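Putative aminomethyltransferase (Leptospirillum rubarum, PDB 3TTG) probably acts as a folate-dependent aminomethyltransferase related to the glycine cleavage T-protein. Local coordinates at residues L68-F80 and S160-H174. Residues are numbered along the deposited sequence; the frame is centred on the assembly and turned at random.
Sequences LKQDEKSLSYSFF and SSFRMLKNGGYVLIH
Leu75 packs against Phe162 and Leu172, just past a single beta bridge between Ser74 and Ser161. Its CG stands anti to the backbone N (chi1 -168°), which carries both methyls over the hairpin formed by strands 161-164 and 170-173. CD1 lies 3.9 Å from CG of Leu172 and 4.0 Å from CB of Phe162. The leucine crosses each of these side chains at about a right angle. Leu172 CD1 in turn sits at the edge of the Phe162 ring, in its plane. CD2 of Leu75 reaches the hairpin backbone, 3.5 Å from the carbonyl O of Ile173. With an alanine in place of Leu75, a gap would probably open beside Phe162 CB and Leu172, and the carbonyl O of Ile173 would lose the methyl against it.

Two backbone bonds frame the bridge. Phe162 N donates to Lys73 O at 2.9 Å, nearly straight at 165°. Leu75 N donates to Ser160 O at 3.1 Å. Ser74 OG adds a weak bond to that same Ser160 O. Opposite Ile173 the hairpin holds a G1 beta bulge made by Ser160 and Ser161.

Lys73 is the third residue of the type I turn from Asp71 to Ser74 that leads into the bridge, its chain extended beyond CG. Its CD comes within 4.0 Å of Arg163 NH2. The two like charges lie near each other, and Arg163 makes a cation-pi contact with Phe157.

Leu75 also touches Trp92 of strand 87-96. Phe162 rests on Ala101 and Phe103 of strand 99-103, and Leu172 on Phe103 and Phe191. The bridge links the lead-in to strand 75-81 with strand 161-164; these are outermost strands of two different sheets within the folate-binding domain region.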
ATOM      1  N   LEU A  68      -6.807  19.282   3.742  1.00 53.36           N
ATOM      2  CA  LEU A  68      -6.702  20.640   4.303  1.00 56.10           C
ATOM      3  C   LEU A  68      -6.035  20.665   5.668  1.00 63.57           C
ATOM      4  O   LEU A  68      -5.236  21.558   5.947  1.00 63.34           O
ATOM      5  CB  LEU A  68      -8.111  21.284   4.463  1.00 56.57           C
ATOM      6  CG  LEU A  68      -8.965  21.436   3.225  1.00 60.59           C
ATOM      7  CD1 LEU A  68     -10.378  21.939   3.611  1.00 61.68           C
ATOM      8  CD2 LEU A  68      -8.301  22.321   2.223  1.00 58.16           C
ATOM      9  N   LYS A  69      -6.416  19.731   6.537  1.00 64.42           N
ATOM     10  CA  LYS A  69      -5.873  19.649   7.897  1.00 66.87           C
ATOM     11  C   LYS A  69      -4.402  19.241   7.909  1.00 73.48           C
ATOM     12  O   LYS A  69      -3.687  19.577   8.866  1.00 73.82           O
ATOM     13  CB  LYS A  69      -6.686  18.669   8.782  1.00 69.48           C
ATOM     14  CG  LYS A  69      -6.366  17.153   8.629  1.00 80.84           C
ATOM     15  CD  LYS A  69      -5.829  16.498   9.923  1.00 93.52           C
ATOM     16  CE  LYS A  69      -4.377  16.779  10.293  1.00 99.33           C
ATOM     17  NZ  LYS A  69      -4.174  18.004  11.134  1.00103.09           N
ATOM     18  N   GLN A  70      -3.972  18.470   6.885  1.00 70.03           N
ATOM     19  CA  GLN A  70      -2.609  17.944   6.783  1.00 69.66           C
ATOM     20  C   GLN A  70      -1.540  19.035   6.972  1.00 72.26           C
ATOM     21  O   GLN A  70      -1.623  20.085   6.333  1.00 71.26           O
ATOM     22  CB  GLN A  70      -2.415  17.247   5.425  1.00 70.87           C
ATOM     23  CG  GLN A  70      -1.300  16.230   5.454  1.00 82.24           C
ATOM     24  CD  GLN A  70      -1.122  15.541   4.126  1.00 76.54           C
ATOM     25  OE1 GLN A  70      -2.079  15.206   3.430  1.00 70.42           O
ATOM     26  NE2 GLN A  70       0.106  15.354   3.724  1.00 57.64           N
ATOM     27  N   ASP A  71      -0.526  18.763   7.827  1.00 69.64           N
ATOM     28  CA  ASP A  71       0.585  19.710   8.119  1.00 69.44           C
ATOM     29  C   ASP A  71       1.644  19.756   6.974  1.00 71.55           C
ATOM     30  O   ASP A  71       1.573  18.977   6.025  1.00 71.99           O
ATOM     31  CB  ASP A  71       1.282  19.371   9.442  1.00 72.45           C
ATOM     32  CG  ASP A  71       0.341  18.961  10.567  1.00 93.07           C
ATOM     33  OD1 ASP A  71      -0.223  17.837  10.492  1.00 95.76           O
ATOM     34  OD2 ASP A  71       0.163  19.762  11.516  1.00 98.93           O
ATOM     35  N   GLU A  72       2.611  20.683   7.078  1.00 65.11           N
ATOM     36  CA  GLU A  72       3.627  20.945   6.047  1.00 63.93           C
ATOM     37  C   GLU A  72       4.547  19.758   5.694  1.00 62.13           C
ATOM     38  O   GLU A  72       4.765  19.521   4.507  1.00 61.36           O
ATOM     39  CB  GLU A  72       4.516  22.176   6.403  1.00 66.13           C
ATOM     40  CG  GLU A  72       5.197  22.179   7.772  1.00 80.79           C
ATOM     41  CD  GLU A  72       6.105  23.375   8.003  1.00108.17           C
ATOM     42  OE1 GLU A  72       7.311  23.285   7.674  1.00 95.63           O
ATOM     43  OE2 GLU A  72       5.609  24.401   8.523  1.00104.70           O
ATOM     44  N   LYS A  73       5.122  19.043   6.667  1.00 51.43           N
ATOM     45  CA  LYS A  73       6.035  17.932   6.296  1.00 49.79           C
ATOM     46  C   LYS A  73       5.363  16.560   6.597  1.00 45.75           C
ATOM     47  O   LYS A  73       6.043  15.572   6.818  1.00 43.26           O
ATOM     48  CB  LYS A  73       7.371  18.079   7.044  1.00 54.56           C
ATOM     49  CG  LYS A  73       8.165  19.323   6.669  1.00 76.48           C
ATOM     50  CD  LYS A  73       9.383  19.506   7.601  1.00 86.17           C
ATOM     51  CE  LYS A  73      10.120  20.809   7.384  1.00 98.50           C
ATOM     52  NZ  LYS A  73      11.169  21.024   8.420  1.00112.13           N
ATOM     53  N   SER A  74       4.038  16.494   6.538  1.00 43.24           N
ATOM     54  CA  SER A  74       3.324  15.281   6.808  1.00 41.26           C
ATOM     55  C   SER A  74       2.978  14.562   5.523  1.00 39.31           C
ATOM     56  O   SER A  74       2.817  15.158   4.432  1.00 38.71           O
ATOM     57  CB  SER A  74       2.058  15.566   7.617  1.00 49.63           C
ATOM     58  OG  SER A  74       1.774  14.472   8.486  1.00 67.45           O
ATOM     59  N   LEU A  75       2.782  13.254   5.676  1.00 32.40           N
ATOM     60  CA  LEU A  75       2.319  12.419   4.606  1.00 32.25           C
ATOM     61  C   LEU A  75       0.951  11.868   4.998  1.00 35.20           C
ATOM     62  O   LEU A  75       0.777  11.464   6.137  1.00 34.02           O
ATOM     63  CB  LEU A  75       3.286  11.277   4.396  1.00 32.26           C
ATOM     64  CG  LEU A  75       3.101  10.452   3.141  1.00 35.38           C
ATOM     65  CD1 LEU A  75       3.594  11.170   1.970  1.00 35.22           C
ATOM     66  CD2 LEU A  75       3.860   9.163   3.280  1.00 36.85           C
ATOM     67  N   SER A  76       0.038  11.763   4.061  1.00 29.31           N
ATOM     68  CA  SER A  76      -1.249  11.116   4.344  1.00 30.06           C
ATOM     69  C   SER A  76      -1.582  10.134   3.236  1.00 29.69           C
ATOM     70  O   SER A  76      -0.973  10.178   2.160  1.00 29.47           O
ATOM     71  CB  SER A  76      -2.334  12.173   4.480  1.00 34.82           C
ATOM     72  OG  SER A  76      -2.547  12.644   3.175  1.00 47.32           O
ATOM     73  N   TYR A  77      -2.348   9.105   3.584  1.00 25.78           N
ATOM     74  CA  TYR A  77      -2.842   8.136   2.660  1.00 26.76           C
ATOM     75  C   TYR A  77      -4.260   8.550   2.279  1.00 27.87           C
ATOM     76  O   TYR A  77      -5.016   9.044   3.130  1.00 24.80           O
ATOM     77  CB  TYR A  77      -2.884   6.796   3.329  1.00 27.71           C
ATOM     78  CG  TYR A  77      -3.184   5.664   2.402  1.00 26.35           C
ATOM     79  CD1 TYR A  77      -2.293   5.302   1.414  1.00 26.56           C
ATOM     80  CD2 TYR A  77      -4.293   4.861   2.602  1.00 27.35           C
ATOM     81  CE1 TYR A  77      -2.512   4.193   0.620  1.00 27.86           C
ATOM     82  CE2 TYR A  77      -4.530   3.753   1.809  1.00 28.49           C
ATOM     83  CZ  TYR A  77      -3.654   3.433   0.800  1.00 31.16           C
ATOM     84  OH  TYR A  77      -3.905   2.316   0.044  1.00 33.23           O
ATOM     85  N   SER A  78      -4.601   8.363   1.055  1.00 23.61           N
ATOM     86  CA  SER A  78      -5.971   8.623   0.587  1.00 23.48           C
ATOM     87  C   SER A  78      -6.392   7.658  -0.466  1.00 30.37           C
ATOM     88  O   SER A  78      -5.569   7.168  -1.244  1.00 30.57           O
ATOM     89  CB  SER A  78      -6.077  10.022  -0.018  1.00 29.24           C
ATOM     90  OG  SER A  78      -7.433  10.401  -0.240  1.00 29.98           O
ATOM     91  N   PHE A  79      -7.701   7.486  -0.575  1.00 28.11           N
ATOM     92  CA  PHE A  79      -8.344   6.886  -1.710  1.00 26.36           C
ATOM     93  C   PHE A  79      -8.937   7.968  -2.602  1.00 30.16           C
ATOM     94  O   PHE A  79      -9.189   9.099  -2.181  1.00 27.55           O
ATOM     95  CB  PHE A  79      -9.470   5.921  -1.281  1.00 27.62           C
ATOM     96  CG  PHE A  79      -8.963   4.702  -0.612  1.00 28.09           C
ATOM     97  CD1 PHE A  79      -8.305   3.717  -1.334  1.00 30.21           C
ATOM     98  CD2 PHE A  79      -9.067   4.554   0.760  1.00 28.91           C
ATOM     99  CE1 PHE A  79      -7.774   2.612  -0.692  1.00 29.67           C
ATOM    100  CE2 PHE A  79      -8.506   3.458   1.397  1.00 28.62           C
ATOM    101  CZ  PHE A  79      -7.919   2.473   0.669  1.00 26.08           C
ATOM    102  N   PHE A  80      -9.195   7.571  -3.828  1.00 28.24           N
ATOM    103  CA  PHE A  80      -9.976   8.305  -4.825  1.00 27.40           C
ATOM    104  C   PHE A  80     -11.066   7.357  -5.211  1.00 29.00           C
ATOM    105  O   PHE A  80     -10.811   6.267  -5.758  1.00 28.77           O
ATOM    106  CB  PHE A  80      -9.125   8.774  -6.003  1.00 28.59           C
ATOM    107  CG  PHE A  80      -8.091   9.792  -5.587  1.00 29.11           C
ATOM    108  CD1 PHE A  80      -8.315  11.144  -5.777  1.00 32.80           C
ATOM    109  CD2 PHE A  80      -6.965   9.407  -4.869  1.00 31.83           C
ATOM    110  CE1 PHE A  80      -7.399  12.076  -5.346  1.00 32.55           C
ATOM    111  CE2 PHE A  80      -6.060  10.342  -4.427  1.00 30.65           C
ATOM    112  CZ  PHE A  80      -6.288  11.661  -4.647  1.00 30.68           C
ATOM    113  N   SER A 160       5.044   8.766   8.888  1.00 38.49           N
ATOM    114  CA  SER A 160       4.062   9.687   8.293  1.00 38.64           C
ATOM    115  C   SER A 160       4.706  11.029   7.897  1.00 42.11           C
ATOM    116  O   SER A 160       4.170  12.083   8.232  1.00 39.37           O
ATOM    117  CB  SER A 160       2.900   9.951   9.261  1.00 46.44           C
ATOM    118  OG  SER A 160       2.319   8.755   9.735  1.00 60.30           O
ATOM    119  N   SER A 161       5.843  11.000   7.188  1.00 37.47           N
ATOM    120  CA  SER A 161       6.499  12.252   6.822  1.00 35.48           C
ATOM    121  C   SER A 161       6.780  12.314   5.366  1.00 33.40           C
ATOM    122  O   SER A 161       6.916  11.288   4.683  1.00 31.97           O
ATOM    123  CB  SER A 161       7.792  12.487   7.616  1.00 37.74           C
ATOM    124  OG  SER A 161       8.770  11.512   7.316  1.00 47.73           O
ATOM    125  N   PHE A 162       6.865  13.542   4.886  1.00 31.97           N
ATOM    126  CA  PHE A 162       7.126  13.890   3.480  1.00 32.73           C
ATOM    127  C   PHE A 162       8.175  14.957   3.474  1.00 40.45           C
ATOM    128  O   PHE A 162       7.914  16.059   3.981  1.00 41.37           O
ATOM    129  CB  PHE A 162       5.860  14.422   2.775  1.00 34.81           C
ATOM    130  CG  PHE A 162       6.101  14.717   1.314  1.00 35.65           C
ATOM    131  CD1 PHE A 162       6.518  13.719   0.453  1.00 33.95           C
ATOM    132  CD2 PHE A 162       6.061  16.028   0.832  1.00 39.68           C
ATOM    133  CE1 PHE A 162       6.817  13.997  -0.863  1.00 36.85           C
ATOM    134  CE2 PHE A 162       6.337  16.296  -0.501  1.00 41.62           C
ATOM    135  CZ  PHE A 162       6.689  15.275  -1.343  1.00 39.32           C
ATOM    136  N   ARG A 163       9.344  14.655   2.940  1.00 38.48           N
ATOM    137  CA  ARG A 163      10.460  15.607   2.965  1.00 41.02           C
ATOM    138  C   ARG A 163      11.046  15.822   1.583  1.00 46.84           C
ATOM    139  O   ARG A 163      11.167  14.853   0.834  1.00 41.28           O
ATOM    140  CB  ARG A 163      11.594  15.073   3.863  1.00 43.44           C
ATOM    141  CG  ARG A 163      11.227  14.255   5.125  1.00 67.11           C
ATOM    142  CD  ARG A 163      11.277  15.038   6.428  1.00 81.03           C
ATOM    143  NE  ARG A 163      12.624  15.568   6.687  1.00102.23           N
ATOM    144  CZ  ARG A 163      12.962  16.346   7.714  1.00119.00           C
ATOM    145  NH1 ARG A 163      14.210  16.784   7.840  1.00110.17           N
ATOM    146  NH2 ARG A 163      12.057  16.687   8.630  1.00103.02           N
HETATM  147  N   MSE A 164      11.480  17.066   1.267  1.00 47.18           N
HETATM  148  CA  MSE A 164      12.234  17.309   0.042  1.00 49.46           C
HETATM  149  C   MSE A 164      13.698  17.206   0.420  1.00 49.66           C
HETATM  150  O   MSE A 164      14.078  17.645   1.496  1.00 48.94           O
HETATM  151  CB  MSE A 164      11.910  18.652  -0.602  1.00 54.25           C
HETATM  152  CG  MSE A 164      12.442  18.749  -2.038  1.00 64.07           C
HETATM  153 SE   MSE A 164      11.958  20.402  -2.907  0.61 75.33          SE
HETATM  154  CE  MSE A 164      12.958  20.113  -4.538  1.00 73.34           C
ATOM    155  N   LEU A 165      14.475  16.474  -0.363  1.00 45.05           N
ATOM    156  CA  LEU A 165      15.905  16.295  -0.124  1.00 44.88           C
ATOM    157  C   LEU A 165      16.633  17.588  -0.618  1.00 49.47           C
ATOM    158  O   LEU A 165      16.165  18.248  -1.556  1.00 46.35           O
ATOM    159  CB  LEU A 165      16.424  15.027  -0.831  1.00 43.74           C
ATOM    160  CG  LEU A 165      15.844  13.726  -0.340  1.00 46.89           C
ATOM    161  CD1 LEU A 165      16.182  12.572  -1.265  1.00 45.56           C
ATOM    162  CD2 LEU A 165      16.299  13.440   1.077  1.00 52.80           C
ATOM    163  N   LYS A 166      17.722  17.962   0.026  1.00 51.01           N
ATOM    164  CA  LYS A 166      18.399  19.239  -0.325  1.00 54.91           C
ATOM    165  C   LYS A 166      18.930  19.225  -1.775  1.00 62.65           C
ATOM    166  O   LYS A 166      18.916  20.243  -2.473  1.00 62.80           O
ATOM    167  CB  LYS A 166      19.510  19.601   0.681  1.00 59.78           C
ATOM    168  CG  LYS A 166      20.661  18.623   0.843  1.00 75.67           C
ATOM    169  CD  LYS A 166      21.839  19.268   1.613  1.00 93.37           C
ATOM    170  CE  LYS A 166      21.505  19.720   3.028  1.00 98.58           C
ATOM    171  NZ  LYS A 166      22.719  20.192   3.755  1.00110.17           N
ATOM    172  N   ASN A 167      19.309  18.042  -2.227  1.00 61.84           N
ATOM    173  CA  ASN A 167      19.790  17.772  -3.584  1.00 62.25           C
ATOM    174  C   ASN A 167      18.659  17.662  -4.641  1.00 61.18           C
ATOM    175  O   ASN A 167      18.952  17.547  -5.827  1.00 61.53           O
ATOM    176  CB  ASN A 167      20.581  16.446  -3.556  1.00 66.89           C
ATOM    177  CG  ASN A 167      19.863  15.307  -2.835  1.00 82.97           C
ATOM    178  OD1 ASN A 167      20.034  15.145  -1.595  1.00 71.79           O
ATOM    179  ND2 ASN A 167      18.958  14.582  -3.554  1.00 61.66           N
ATOM    180  N   GLY A 168      17.399  17.690  -4.223  1.00 51.76           N
ATOM    181  CA  GLY A 168      16.269  17.498  -5.121  1.00 49.19           C
ATOM    182  C   GLY A 168      15.739  16.107  -4.827  1.00 47.69           C
ATOM    183  O   GLY A 168      16.461  15.243  -4.326  1.00 47.34           O
ATOM    184  N   GLY A 169      14.508  15.871  -5.138  1.00 43.35           N
ATOM    185  CA  GLY A 169      13.934  14.566  -4.817  1.00 43.18           C
ATOM    186  C   GLY A 169      13.230  14.566  -3.474  1.00 42.35           C
ATOM    187  O   GLY A 169      13.187  15.580  -2.780  1.00 39.07           O
ATOM    188  N   TYR A 170      12.620  13.456  -3.132  1.00 34.81           N
ATOM    189  CA  TYR A 170      11.721  13.416  -1.976  1.00 33.25           C
ATOM    190  C   TYR A 170      11.820  12.126  -1.208  1.00 35.75           C
ATOM    191  O   TYR A 170      12.116  11.074  -1.780  1.00 34.34           O
ATOM    192  CB  TYR A 170      10.231  13.567  -2.445  1.00 33.97           C
ATOM    193  CG  TYR A 170       9.937  14.800  -3.259  1.00 37.11           C
ATOM    194  CD1 TYR A 170       9.581  15.996  -2.642  1.00 42.29           C
ATOM    195  CD2 TYR A 170      10.136  14.816  -4.634  1.00 37.58           C
ATOM    196  CE1 TYR A 170       9.376  17.159  -3.378  1.00 45.03           C
ATOM    197  CE2 TYR A 170       9.953  15.984  -5.379  1.00 40.14           C
ATOM    198  CZ  TYR A 170       9.598  17.160  -4.742  1.00 53.15           C
ATOM    199  OH  TYR A 170       9.418  18.330  -5.443  1.00 63.54           O
ATOM    200  N   VAL A 171      11.439  12.169   0.060  1.00 33.36           N
ATOM    201  CA  VAL A 171      11.348  10.943   0.841  1.00 33.50           C
ATOM    202  C   VAL A 171       9.974  10.886   1.452  1.00 34.03           C
ATOM    203  O   VAL A 171       9.542  11.838   2.105  1.00 34.89           O
ATOM    204  CB  VAL A 171      12.434  10.777   1.930  1.00 39.98           C
ATOM    205  CG1 VAL A 171      12.331   9.396   2.584  1.00 39.80           C
ATOM    206  CG2 VAL A 171      13.811  10.954   1.342  1.00 42.12           C
ATOM    207  N   LEU A 172       9.319   9.761   1.284  1.00 31.25           N
ATOM    208  CA  LEU A 172       8.044   9.427   1.892  1.00 31.70           C
ATOM    209  C   LEU A 172       8.314   8.396   2.975  1.00 35.12           C
ATOM    210  O   LEU A 172       8.779   7.278   2.637  1.00 32.60           O
ATOM    211  CB  LEU A 172       7.054   8.815   0.892  1.00 31.30           C
ATOM    212  CG  LEU A 172       6.431   9.685  -0.236  1.00 34.87           C
ATOM    213  CD1 LEU A 172       7.501  10.352  -1.084  1.00 34.91           C
ATOM    214  CD2 LEU A 172       5.560   8.832  -1.140  1.00 32.88           C
ATOM    215  N   ILE A 173       7.954   8.687   4.225  1.00 31.95           N
ATOM    216  CA  ILE A 173       8.016   7.677   5.279  1.00 34.32           C
ATOM    217  C   ILE A 173       6.588   7.378   5.592  1.00 33.11           C
ATOM    218  O   ILE A 173       5.870   8.262   6.051  1.00 30.89           O
ATOM    219  CB  ILE A 173       8.812   8.021   6.531  1.00 39.26           C
ATOM    220  CG1 ILE A 173      10.192   8.607   6.244  1.00 42.68           C
ATOM    221  CG2 ILE A 173       8.908   6.795   7.438  1.00 39.81           C
ATOM    222  CD1 ILE A 173      11.061   7.820   5.514  1.00 59.22           C
ATOM    223  N   HIS A 174       6.165   6.165   5.336  1.00 27.95           N
ATOM    224  CA  HIS A 174       4.770   5.801   5.552  1.00 28.28           C
ATOM    225  C   HIS A 174       4.393   5.874   7.033  1.00 31.18           C
ATOM    226  O   HIS A 174       5.236   5.645   7.925  1.00 29.88           O
ATOM    227  CB  HIS A 174       4.497   4.348   5.085  1.00 29.24           C
ATOM    228  CG  HIS A 174       4.611   4.059   3.620  1.00 32.50           C
ATOM    229  ND1 HIS A 174       3.984   2.968   3.062  1.00 34.57           N
ATOM    230  CD2 HIS A 174       5.356   4.659   2.661  1.00 35.64           C
ATOM    231  CE1 HIS A 174       4.369   2.933   1.789  1.00 32.99           C
ATOM    232  NE2 HIS A 174       5.173   3.938   1.505  1.00 33.69           N
TER